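Local coordinates for protein purine phosphoribosyltransferase (Pyrococcus horikoshii, PDB 1VDM) that probably transfers a phosphoribosyl group to or from purine bases, as a glycosyltransferase of the type I phosphoribosyltransferase family, at residues E113-T125 and D130-W144. Residues are numbered along the deposited sequence; the frame is centred on the assembly and turned at random.
Sequences EIKIACLAMKPWT and DYYVFRTEKWIVFPW
Met121 lays its CG squarely over one face of the Tyr132 ring, 3.5 Å from the ring centroid, a CH-pi contact that its SD, oblique to the same ring, extends into a Met-aromatic one. The bends at chi2 (125°) and chi3 (-144°) carry CE past the phenol to Arg135, whose NE lies 3.4 Å from Met121 CE. Replacing Tyr132 with an alanine would probably take the floor from under Met121 CG and SD and set that bent chain free to turn. Pro123 CG lies over one face of the Arg135 guanidinium, toward its rim.

The backbones are bridged at Ala117-Tyr131 and, beyond the corner at Leu119, pair as parallel strands at Ala120-Phe134 and Met121-Arg135. Tyr131 N gives to Ile116 O, Cys118 N to Tyr131 O, and Met121 N reaches Phe134 O at 2.8 Å. Leu119 O is gripped twice, by Phe134 N in the carbonyl plane and by Val133 N from 52° above it. Asp130 OD1 accepts from Ile116 N (2.7 Å) on the anti side of the carboxylate, while Lys115 CG rests at the edge of the Tyr131 ring.

Apolar contacts place Ala120 CB against Phe134 CB and Ile140 CD1; Leu119 CD1 touches both Phe142 CE2 and, at the edge of its ring, Trp144 CH2 (4.0 Å). Lys122, extended beyond CG, sends NZ to a water that also binds Glu137 O; the same ammonium pairs with Asp94, which also accepts from Trp124 NE1.

Strand 113-118 edges the five-stranded mixed sheet central to the type I phosphoribosyltransferase fold, beside 85-90; 120-121 lies between 92-93 and 134-135 in a smaller parallel sheet. Helix 8-23 packs on Tyr131 and Val133, a second subunit on Tyr132 and Phe134 through its Ile150 and Met1.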
loop_
_atom_site.group_PDB
_atom_site.type_symbol
_atom_site.label_atom_id
_atom_site.label_comp_id
_atom_site.label_asym_id
_atom_site.label_seq_id
_atom_site.Cartn_x
_atom_site.Cartn_y
_atom_site.Cartn_z
ATOM N N GLU G 113 44.219 -4.060 -22.062
ATOM C CA GLU G 113 44.287 -2.605 -22.108
ATOM C C GLU G 113 43.848 -2.092 -20.738
ATOM O O GLU G 113 43.060 -2.741 -20.052
ATOM C CB GLU G 113 43.347 -2.071 -23.189
ATOM C CG GLU G 113 43.675 -0.672 -23.700
ATOM C CD GLU G 113 42.677 -0.186 -24.750
ATOM O OE1 GLU G 113 42.164 -1.029 -25.522
ATOM O OE2 GLU G 113 42.412 1.036 -24.815
ATOM N N ILE G 114 44.358 -0.937 -20.331
ATOM C CA ILE G 114 43.989 -0.381 -19.038
ATOM C C ILE G 114 43.664 1.099 -19.128
ATOM O O ILE G 114 44.436 1.881 -19.680
ATOM C CB ILE G 114 45.109 -0.562 -18.004
ATOM C CG1 ILE G 114 45.376 -2.051 -17.784
ATOM C CG2 ILE G 114 44.722 0.104 -16.696
ATOM C CD1 ILE G 114 46.596 -2.334 -16.930
ATOM N N LYS G 115 42.511 1.465 -18.584
ATOM C CA LYS G 115 42.051 2.846 -18.564
ATOM C C LYS G 115 41.767 3.190 -17.109
ATOM O O LYS G 115 41.541 2.304 -16.291
ATOM C CB LYS G 115 40.776 2.996 -19.389
ATOM C CG LYS G 115 40.870 4.033 -20.494
ATOM C CD LYS G 115 41.831 3.594 -21.591
ATOM C CE LYS G 115 41.894 4.624 -22.707
ATOM N NZ LYS G 115 42.920 4.243 -23.709
ATOM N N ILE G 116 41.773 4.475 -16.787
ATOM C CA ILE G 116 41.543 4.900 -15.411
ATOM C C ILE G 116 40.501 5.996 -15.317
ATOM O O ILE G 116 40.605 7.029 -15.992
ATOM C CB ILE G 116 42.855 5.394 -14.773
ATOM C CG1 ILE G 116 43.824 4.216 -14.642
ATOM C CG2 ILE G 116 42.573 6.055 -13.425
ATOM C CD1 ILE G 116 45.226 4.617 -14.290
ATOM N N ALA G 117 39.501 5.763 -14.469
ATOM C CA ALA G 117 38.419 6.718 -14.280
ATOM C C ALA G 117 38.318 7.159 -12.826
ATOM O O ALA G 117 38.377 6.336 -11.909
ATOM C CB ALA G 117 37.101 6.103 -14.734
ATOM N N CYS G 118 38.160 8.463 -12.631
ATOM C CA CYS G 118 38.055 9.050 -11.301
ATOM C C CYS G 118 37.036 10.166 -11.297
ATOM O O CYS G 118 36.747 10.761 -12.334
ATOM C CB CYS G 118 39.400 9.639 -10.856
ATOM S SG CYS G 118 40.686 8.445 -10.495
ATOM N N LEU G 119 36.493 10.457 -10.125
ATOM C CA LEU G 119 35.539 11.541 -10.015
ATOM C C LEU G 119 36.302 12.857 -10.150
ATOM O O LEU G 119 35.849 13.782 -10.830
ATOM C CB LEU G 119 34.843 11.493 -8.661
ATOM C CG LEU G 119 33.952 10.281 -8.410
ATOM C CD1 LEU G 119 33.485 10.273 -6.951
ATOM C CD2 LEU G 119 32.763 10.341 -9.374
ATOM N N ALA G 120 37.466 12.927 -9.503
ATOM C CA ALA G 120 38.291 14.129 -9.524
ATOM C C ALA G 120 39.778 13.824 -9.473
ATOM O O ALA G 120 40.193 12.702 -9.182
ATOM C CB ALA G 120 37.918 15.032 -8.356
ATOM N N MET G 121 40.580 14.840 -9.766
ATOM C CA MET G 121 42.029 14.704 -9.729
ATOM C C MET G 121 42.641 16.007 -9.254
ATOM O O MET G 121 42.040 17.077 -9.381
ATOM C CB MET G 121 42.600 14.371 -11.112
ATOM C CG MET G 121 42.658 15.555 -12.069
ATOM S SD MET G 121 44.317 15.866 -12.760
ATOM C CE MET G 121 44.302 17.653 -12.831
ATOM N N LYS G 122 43.841 15.907 -8.699
ATOM C CA LYS G 122 44.558 17.080 -8.226
ATOM C C LYS G 122 45.760 17.290 -9.151
ATOM O O LYS G 122 46.453 16.335 -9.511
ATOM C CB LYS G 122 44.956 16.877 -6.766
ATOM C CG LYS G 122 43.740 16.957 -5.845
ATOM C CD LYS G 122 44.024 16.464 -4.449
ATOM C CE LYS G 122 42.874 16.803 -3.518
ATOM N NZ LYS G 122 43.170 16.420 -2.114
ATOM N N PRO G 123 46.001 18.547 -9.564
ATOM C CA PRO G 123 47.076 18.996 -10.459
ATOM C C PRO G 123 48.434 18.292 -10.403
ATOM O O PRO G 123 49.054 18.043 -11.437
ATOM C CB PRO G 123 47.191 20.481 -10.134
ATOM C CG PRO G 123 45.789 20.859 -9.823
ATOM C CD PRO G 123 45.325 19.707 -8.952
ATOM N N TRP G 124 48.891 17.963 -9.206
ATOM C CA TRP G 124 50.197 17.347 -9.048
ATOM C C TRP G 124 50.295 15.841 -9.167
ATOM O O TRP G 124 51.398 15.305 -9.281
ATOM C CB TRP G 124 50.771 17.739 -7.691
ATOM C CG TRP G 124 49.814 17.529 -6.577
ATOM C CD1 TRP G 124 49.490 16.345 -5.991
ATOM C CD2 TRP G 124 49.019 18.533 -5.931
ATOM N NE1 TRP G 124 48.542 16.544 -5.017
ATOM C CE2 TRP G 124 48.234 17.879 -4.959
ATOM C CE3 TRP G 124 48.894 19.922 -6.080
ATOM C CZ2 TRP G 124 47.333 18.566 -4.135
ATOM C CZ3 TRP G 124 47.999 20.606 -5.263
ATOM C CH2 TRP G 124 47.229 19.925 -4.302
ATOM N N THR G 125 49.157 15.156 -9.139
ATOM C CA THR G 125 49.134 13.696 -9.225
ATOM C C THR G 125 50.134 13.122 -10.236
ATOM O O THR G 125 50.412 13.728 -11.270
ATOM C CB THR G 125 47.733 13.202 -9.615
ATOM O OG1 THR G 125 47.715 11.772 -9.600
ATOM C CG2 THR G 125 47.374 13.683 -11.007
ATOM N N ASP G 130 42.396 8.840 -17.118
ATOM C CA ASP G 130 42.053 8.934 -18.527
ATOM C C ASP G 130 40.710 9.637 -18.639
ATOM O O ASP G 130 40.431 10.298 -19.640
ATOM C CB ASP G 130 42.010 7.549 -19.158
ATOM C CG ASP G 130 43.350 6.856 -19.082
ATOM O OD1 ASP G 130 43.558 6.057 -18.143
ATOM O OD2 ASP G 130 44.208 7.135 -19.948
ATOM N N TYR G 131 39.900 9.509 -17.587
ATOM C CA TYR G 131 38.590 10.152 -17.515
ATOM C C TYR G 131 38.322 10.650 -16.093
ATOM O O TYR G 131 38.427 9.883 -15.141
ATOM C CB TYR G 131 37.468 9.174 -17.893
ATOM C CG TYR G 131 37.663 8.428 -19.189
ATOM C CD1 TYR G 131 38.212 7.151 -19.200
ATOM C CD2 TYR G 131 37.298 9.000 -20.405
ATOM C CE1 TYR G 131 38.394 6.457 -20.393
ATOM C CE2 TYR G 131 37.475 8.320 -21.597
ATOM C CZ TYR G 131 38.023 7.049 -21.584
ATOM O OH TYR G 131 38.202 6.375 -22.765
ATOM N N TYR G 132 37.969 11.923 -15.948
ATOM C CA TYR G 132 37.660 12.485 -14.634
ATOM C C TYR G 132 36.764 13.705 -14.808
ATOM O O TYR G 132 36.647 14.227 -15.912
ATOM C CB TYR G 132 38.952 12.840 -13.863
ATOM C CG TYR G 132 39.718 14.057 -14.349
ATOM C CD1 TYR G 132 39.294 15.348 -14.029
ATOM C CD2 TYR G 132 40.869 13.915 -15.129
ATOM C CE1 TYR G 132 39.995 16.469 -14.472
ATOM C CE2 TYR G 132 41.579 15.028 -15.578
ATOM C CZ TYR G 132 41.136 16.302 -15.249
ATOM O OH TYR G 132 41.816 17.406 -15.714
ATOM N N VAL G 133 36.131 14.157 -13.728
ATOM C CA VAL G 133 35.222 15.298 -13.803
ATOM C C VAL G 133 35.652 16.550 -13.044
ATOM O O VAL G 133 35.532 17.668 -13.554
ATOM C CB VAL G 133 33.816 14.900 -13.295
ATOM C CG1 VAL G 133 32.878 16.102 -13.328
ATOM C CG2 VAL G 133 33.269 13.769 -14.137
ATOM N N PHE G 134 36.142 16.371 -11.823
ATOM C CA PHE G 134 36.543 17.517 -11.017
ATOM C C PHE G 134 38.048 17.718 -10.854
ATOM O O PHE G 134 38.813 16.768 -10.675
ATOM C CB PHE G 134 35.871 17.444 -9.642
ATOM C CG PHE G 134 34.374 17.342 -9.705
ATOM C CD1 PHE G 134 33.725 16.171 -9.316
ATOM C CD2 PHE G 134 33.608 18.417 -10.151
ATOM C CE1 PHE G 134 32.334 16.074 -9.372
ATOM C CE2 PHE G 134 32.212 18.332 -10.212
ATOM C CZ PHE G 134 31.576 17.160 -9.822
ATOM N N ARG G 135 38.442 18.985 -10.919
ATOM C CA ARG G 135 39.827 19.343 -10.720
ATOM C C ARG G 135 39.923 20.397 -9.635
ATOM O O ARG G 135 39.241 21.413 -9.658
ATOM C CB ARG G 135 40.371 19.898 -12.037
ATOM C CG ARG G 135 41.847 20.285 -11.941
ATOM C CD ARG G 135 42.269 21.233 -13.071
ATOM N NE ARG G 135 43.557 20.822 -13.636
ATOM C CZ ARG G 135 44.589 21.675 -13.506
ATOM N NH1 ARG G 135 44.421 22.828 -12.880
ATOM N NH2 ARG G 135 45.782 21.354 -14.015
ATOM N N THR G 136 40.738 20.085 -8.635
ATOM C CA THR G 136 40.871 20.970 -7.480
ATOM C C THR G 136 42.167 20.719 -6.719
ATOM O O THR G 136 42.794 19.670 -6.871
ATOM C CB THR G 136 39.684 20.781 -6.483
ATOM O OG1 THR G 136 39.774 21.755 -5.434
ATOM C CG2 THR G 136 39.720 19.386 -5.863
ATOM N N GLU G 137 42.563 21.688 -5.902
ATOM C CA GLU G 137 43.770 21.546 -5.094
ATOM C C GLU G 137 43.371 21.368 -3.629
ATOM O O GLU G 137 44.180 20.954 -2.795
ATOM C CB GLU G 137 44.667 22.775 -5.254
ATOM C CG GLU G 137 45.264 22.933 -6.656
ATOM C CD GLU G 137 46.184 24.150 -6.779
ATOM O OE1 GLU G 137 46.724 24.383 -7.888
ATOM O OE2 GLU G 137 46.364 24.873 -5.769
ATOM N N LYS G 138 42.110 21.670 -3.328
ATOM C CA LYS G 138 41.594 21.549 -1.974
ATOM C C LYS G 138 41.344 20.101 -1.588
ATOM O O LYS G 138 41.409 19.197 -2.429
ATOM C CB LYS G 138 40.287 22.319 -1.832
ATOM C CG LYS G 138 40.396 23.809 -2.071
ATOM C CD LYS G 138 39.104 24.488 -1.662
ATOM C CE LYS G 138 39.134 25.970 -1.954
ATOM N NZ LYS G 138 37.826 26.600 -1.622
ATOM N N TRP G 139 41.075 19.879 -0.305
ATOM C CA TRP G 139 40.765 18.536 0.156
ATOM C C TRP G 139 39.273 18.335 -0.128
ATOM O O TRP G 139 38.445 19.217 0.157
ATOM C CB TRP G 139 41.054 18.378 1.649
ATOM C CG TRP G 139 40.619 17.045 2.197
ATOM C CD1 TRP G 139 39.421 16.751 2.784
ATOM C CD2 TRP G 139 41.362 15.818 2.171
ATOM N NE1 TRP G 139 39.369 15.418 3.123
ATOM C CE2 TRP G 139 40.547 14.822 2.759
ATOM C CE3 TRP G 139 42.635 15.462 1.706
ATOM C CZ2 TRP G 139 40.965 13.496 2.898
ATOM C CZ3 TRP G 139 43.050 14.139 1.843
ATOM C CH2 TRP G 139 42.215 13.173 2.436
ATOM N N ILE G 140 38.940 17.187 -0.714
ATOM C CA ILE G 140 37.553 16.894 -1.052
ATOM C C ILE G 140 36.844 15.994 -0.046
ATOM O O ILE G 140 37.307 14.890 0.253
ATOM C CB ILE G 140 37.433 16.206 -2.430
ATOM C CG1 ILE G 140 38.227 16.975 -3.478
ATOM C CG2 ILE G 140 35.962 16.152 -2.855
ATOM C CD1 ILE G 140 38.328 16.249 -4.785
ATOM N N VAL G 141 35.721 16.478 0.473
ATOM C CA VAL G 141 34.920 15.679 1.393
ATOM C C VAL G 141 33.773 15.128 0.558
ATOM O O VAL G 141 32.911 15.876 0.105
ATOM C CB VAL G 141 34.324 16.512 2.545
ATOM C CG1 VAL G 141 33.520 15.605 3.455
ATOM C CG2 VAL G 141 35.433 17.203 3.325
ATOM N N PHE G 142 33.781 13.821 0.336
ATOM C CA PHE G 142 32.732 13.185 -0.450
ATOM C C PHE G 142 31.419 13.044 0.334
ATOM O O PHE G 142 31.406 13.121 1.569
ATOM C CB PHE G 142 33.219 11.828 -0.958
ATOM C CG PHE G 142 34.298 11.933 -1.985
ATOM C CD1 PHE G 142 35.631 11.698 -1.647
ATOM C CD2 PHE G 142 33.990 12.294 -3.296
ATOM C CE1 PHE G 142 36.650 11.816 -2.608
ATOM C CE2 PHE G 142 35.003 12.418 -4.263
ATOM C CZ PHE G 142 36.332 12.178 -3.918
ATOM N N PRO G 143 30.296 12.818 -0.384
ATOM C CA PRO G 143 28.969 12.674 0.232
ATOM C C PRO G 143 28.881 11.528 1.234
ATOM O O PRO G 143 28.047 11.551 2.133
ATOM C CB PRO G 143 28.046 12.438 -0.965
ATOM C CG PRO G 143 28.856 12.798 -2.157
ATOM C CD PRO G 143 30.246 12.426 -1.802
ATOM N N TRP G 144 29.739 10.528 1.073
ATOM C CA TRP G 144 29.738 9.368 1.964
ATOM C C TRP G 144 30.771 9.431 3.095
ATOM O O TRP G 144 31.007 8.438 3.786
ATOM C CB TRP G 144 29.974 8.101 1.146
ATOM C CG TRP G 144 31.329 8.032 0.531
ATOM C CD1 TRP G 144 32.480 7.567 1.118
ATOM C CD2 TRP G 144 31.690 8.430 -0.803
ATOM N NE1 TRP G 144 33.540 7.651 0.223
ATOM C CE2 TRP G 144 33.080 8.175 -0.960
ATOM C CE3 TRP G 144 30.979 8.972 -1.879
ATOM C CZ2 TRP G 144 33.762 8.445 -2.148
ATOM C CZ3 TRP G 144 31.666 9.241 -3.069
ATOM C CH2 TRP G 144 33.040 8.976 -3.188
HETATM O O HOH W 1 44.504 18.803 -0.788
#